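Local coordinates for protein inositol monophosphatase (Zymomonas mobilis, PDB 4N81) that probably removes phosphate from inositol monophosphate or related sugar phosphates as a magnesium-dependent member of the inositol monophosphatase superfamily, at residues Tyr188-Leu193 / Val201-Leu206. Residues are numbered along the deposited sequence; the frame is centred on the assembly and turned at random.
Sequences YNYGLL and VVEQGL
Y190 lays one face of its ring on V201, whose CG1 sits 3.8 Å from the ring centroid and 29° off its normal, a CH-pi contact. The tight part lies here, with V201 CG1 only 3.4 Å from Y190 CZ; the other methyl, CG2, makes ordinary van der Waals contacts with N189 CB and L193 CD1, 4.0 Å from each. With CG anti to its carbonyl carbon (chi1 -60°), Y190 sends its phenol along strand 200-203 as far as E203. There Y190 OH donates to E203 OE1 at 2.7 Å; OE1 lies at the ring edge, in its plane, yet the hydroxyl meets the carboxylate from above, 46° out of plane. Beyond the phenol the contact is loose: partly exposed L206 adds a single marginal touch, CD2 on Y190 OH. On the N189 side a water bridges N189 ND2 and E203 OE2, lying 2.6 Å from the latter; ND2 is also hydrogen-bonded to G184 O, and OE2 to T158 OG1. Helix 187-194 packs on the central strand of the five-stranded sheet, near the predicted magnesium ligands D89 and D210. Shortening Y190 to an alanine is likely to uncover V201 CG1 and leave E203 OE1 without the phenol donor. With the hydroxyl gripping OE1 and the water and T158 holding OE2, both carboxylate oxygens of E203 have partners, which probably fixes the group's rotation.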
ATOM      1  N   TYR A 188       8.640  -2.609   0.619  1.00  8.08           N
ATOM      2  CA  TYR A 188       8.131  -1.836   1.732  1.00  8.02           C
ATOM      3  C   TYR A 188       7.749  -2.775   2.882  1.00 10.81           C
ATOM      4  O   TYR A 188       7.905  -2.403   4.063  1.00 10.51           O
ATOM      5  CB  TYR A 188       6.880  -1.022   1.316  1.00  7.99           C
ATOM      6  CG  TYR A 188       6.736   0.216   2.187  1.00  9.55           C
ATOM      7  CD1 TYR A 188       7.344   1.432   1.821  1.00 12.51           C
ATOM      8  CD2 TYR A 188       5.988   0.184   3.349  1.00 12.24           C
ATOM      9  CE1 TYR A 188       7.191   2.597   2.600  1.00 11.05           C
ATOM     10  CE2 TYR A 188       5.869   1.327   4.140  1.00  9.62           C
ATOM     11  CZ  TYR A 188       6.484   2.505   3.789  1.00 12.31           C
ATOM     12  OH  TYR A 188       6.302   3.641   4.591  1.00 13.53           O
ATOM     13  N   ASN A 189       7.283  -3.982   2.563  1.00  7.75           N
ATOM     14  CA  ASN A 189       6.861  -4.827   3.711  1.00  7.55           C
ATOM     15  C   ASN A 189       8.035  -5.274   4.555  1.00  7.66           C
ATOM     16  O   ASN A 189       7.905  -5.485   5.769  1.00  8.21           O
ATOM     17  CB  ASN A 189       6.084  -6.051   3.231  1.00  7.48           C
ATOM     18  CG  ASN A 189       4.751  -5.648   2.620  1.00 10.40           C
ATOM     19  OD1 ASN A 189       3.998  -4.887   3.214  1.00 13.83           O
ATOM     20  ND2 ASN A 189       4.472  -6.153   1.436  1.00  8.03           N
ATOM     21  N   TYR A 190       9.211  -5.376   3.925  1.00  7.81           N
ATOM     22  CA  TYR A 190      10.396  -5.764   4.677  1.00  8.04           C
ATOM     23  C   TYR A 190      10.831  -4.584   5.527  1.00  8.89           C
ATOM     24  O   TYR A 190      11.316  -4.766   6.657  1.00 10.38           O
ATOM     25  CB  TYR A 190      11.526  -6.201   3.733  1.00  8.30           C
ATOM     26  CG  TYR A 190      11.141  -7.422   2.850  1.00  8.22           C
ATOM     27  CD1 TYR A 190      10.426  -7.236   1.639  1.00  8.69           C
ATOM     28  CD2 TYR A 190      11.465  -8.723   3.235  1.00  9.42           C
ATOM     29  CE1 TYR A 190      10.086  -8.311   0.833  1.00  8.21           C
ATOM     30  CE2 TYR A 190      11.147  -9.790   2.446  1.00  8.70           C
ATOM     31  CZ  TYR A 190      10.453  -9.585   1.242  1.00  8.35           C
ATOM     32  OH  TYR A 190      10.125 -10.684   0.470  1.00 10.04           O
ATOM     33  N   GLY A 191      10.601  -3.369   5.005  1.00  8.60           N
ATOM     34  CA  GLY A 191      10.914  -2.230   5.848  1.00  9.02           C
ATOM     35  C   GLY A 191       9.936  -2.213   7.032  1.00  9.61           C
ATOM     36  O   GLY A 191      10.377  -1.938   8.186  1.00 10.69           O
ATOM     37  N   LEU A 192       8.670  -2.571   6.790  1.00  8.54           N
ATOM     38  CA  LEU A 192       7.726  -2.474   7.947  1.00  8.31           C
ATOM     39  C   LEU A 192       8.070  -3.585   8.923  1.00  9.60           C
ATOM     40  O   LEU A 192       7.906  -3.427  10.195  1.00 10.40           O
ATOM     41  CB  LEU A 192       6.251  -2.662   7.447  1.00  8.55           C
ATOM     42  CG  LEU A 192       5.729  -1.413   6.713  1.00  9.25           C
ATOM     43  CD1 LEU A 192       4.363  -1.758   6.039  1.00  9.46           C
ATOM     44  CD2 LEU A 192       5.595  -0.212   7.737  1.00 10.04           C
ATOM     45  N   LEU A 193       8.545  -4.700   8.368  1.00  8.17           N
ATOM     46  CA  LEU A 193       8.877  -5.807   9.300  1.00  8.28           C
ATOM     47  C   LEU A 193      10.096  -5.389  10.156  1.00 11.45           C
ATOM     48  O   LEU A 193      10.108  -5.679  11.381  1.00 11.46           O
ATOM     49  CB  LEU A 193       9.155  -7.118   8.498  1.00  8.11           C
ATOM     50  CG  LEU A 193       9.632  -8.334   9.355  1.00  9.45           C
ATOM     51  CD1 LEU A 193       9.221  -9.667   8.616  1.00  8.18           C
ATOM     52  CD2 LEU A 193      11.158  -8.380   9.526  1.00 10.27           C
ATOM     53  N   VAL A 201       7.183 -12.047   6.114  1.00  9.82           N
ATOM     54  CA  VAL A 201       6.932 -11.795   4.717  1.00 10.67           C
ATOM     55  C   VAL A 201       7.386 -13.065   3.985  1.00 10.75           C
ATOM     56  O   VAL A 201       8.463 -13.568   4.256  1.00 11.95           O
ATOM     57  CB  VAL A 201       7.801 -10.625   4.219  1.00  8.53           C
ATOM     58  CG1 VAL A 201       7.484 -10.350   2.712  1.00  7.88           C
ATOM     59  CG2 VAL A 201       7.553  -9.354   5.042  1.00  9.31           C
ATOM     60  N   VAL A 202       6.577 -13.549   3.054  1.00  8.93           N
ATOM     61  CA  VAL A 202       6.932 -14.746   2.284  1.00  8.89           C
ATOM     62  C   VAL A 202       6.675 -14.422   0.825  1.00  9.47           C
ATOM     63  O   VAL A 202       5.548 -14.053   0.467  1.00  9.47           O
ATOM     64  CB  VAL A 202       6.054 -15.971   2.700  1.00 11.99           C
ATOM     65  CG1 VAL A 202       6.300 -17.182   1.741  1.00 12.58           C
ATOM     66  CG2 VAL A 202       6.370 -16.345   4.160  1.00 11.51           C
ATOM     67  N   GLU A 203       7.712 -14.568  -0.016  1.00  9.22           N
ATOM     68  CA  GLU A 203       7.578 -14.286  -1.426  1.00 10.46           C
ATOM     69  C   GLU A 203       8.323 -15.307  -2.251  1.00 11.62           C
ATOM     70  O   GLU A 203       9.245 -15.998  -1.763  1.00 12.38           O
ATOM     71  CB  GLU A 203       8.086 -12.871  -1.766  1.00 10.12           C
ATOM     72  CG  GLU A 203       7.134 -11.792  -1.105  1.00 13.89           C
ATOM     73  CD  GLU A 203       7.438 -10.352  -1.511  1.00 11.92           C
ATOM     74  OE1 GLU A 203       8.624  -9.998  -1.642  1.00 11.89           O
ATOM     75  OE2 GLU A 203       6.477  -9.583  -1.678  1.00 12.24           O
ATOM     76  N   GLN A 204       7.983 -15.311  -3.534  1.00 10.94           N
ATOM     77  CA  GLN A 204       8.642 -16.232  -4.480  1.00 14.76           C
ATOM     78  C   GLN A 204       8.824 -15.509  -5.798  1.00 15.27           C
ATOM     79  O   GLN A 204       8.003 -14.638  -6.152  1.00 13.89           O
ATOM     80  CB  GLN A 204       7.743 -17.472  -4.681  1.00 14.64           C
ATOM     81  CG  GLN A 204       8.305 -18.522  -5.668  1.00 14.09           C
ATOM     82  CD  GLN A 204       7.407 -19.745  -5.770  1.00 17.95           C
ATOM     83  OE1 GLN A 204       6.224 -19.613  -5.976  1.00 15.40           O
ATOM     84  NE2 GLN A 204       7.973 -20.946  -5.560  1.00 14.58           N
ATOM     85  N   GLY A 205       9.870 -15.875  -6.547  1.00 13.60           N
ATOM     86  CA  GLY A 205      10.079 -15.291  -7.866  1.00 18.36           C
ATOM     87  C   GLY A 205      10.875 -14.004  -7.871  1.00 17.20           C
ATOM     88  O   GLY A 205      11.010 -13.378  -8.914  1.00 17.23           O
ATOM     89  N   LEU A 206      11.450 -13.606  -6.738  1.00 11.81           N
ATOM     90  CA  LEU A 206      12.278 -12.376  -6.722  1.00 11.72           C
ATOM     91  C   LEU A 206      13.625 -12.558  -7.461  1.00 14.74           C
ATOM     92  O   LEU A 206      14.164 -13.695  -7.532  1.00 15.76           O
ATOM     93  CB  LEU A 206      12.597 -11.968  -5.262  1.00 11.10           C
ATOM     94  CG  LEU A 206      11.493 -11.187  -4.532  1.00 14.37           C
ATOM     95  CD1 LEU A 206      10.188 -11.840  -4.514  1.00 20.70           C
ATOM     96  CD2 LEU A 206      11.967 -10.938  -3.096  1.00 12.36           C
TER
HETATM   97  O   HOH W   1       6.605  -7.704   0.178  1.00  8.45           O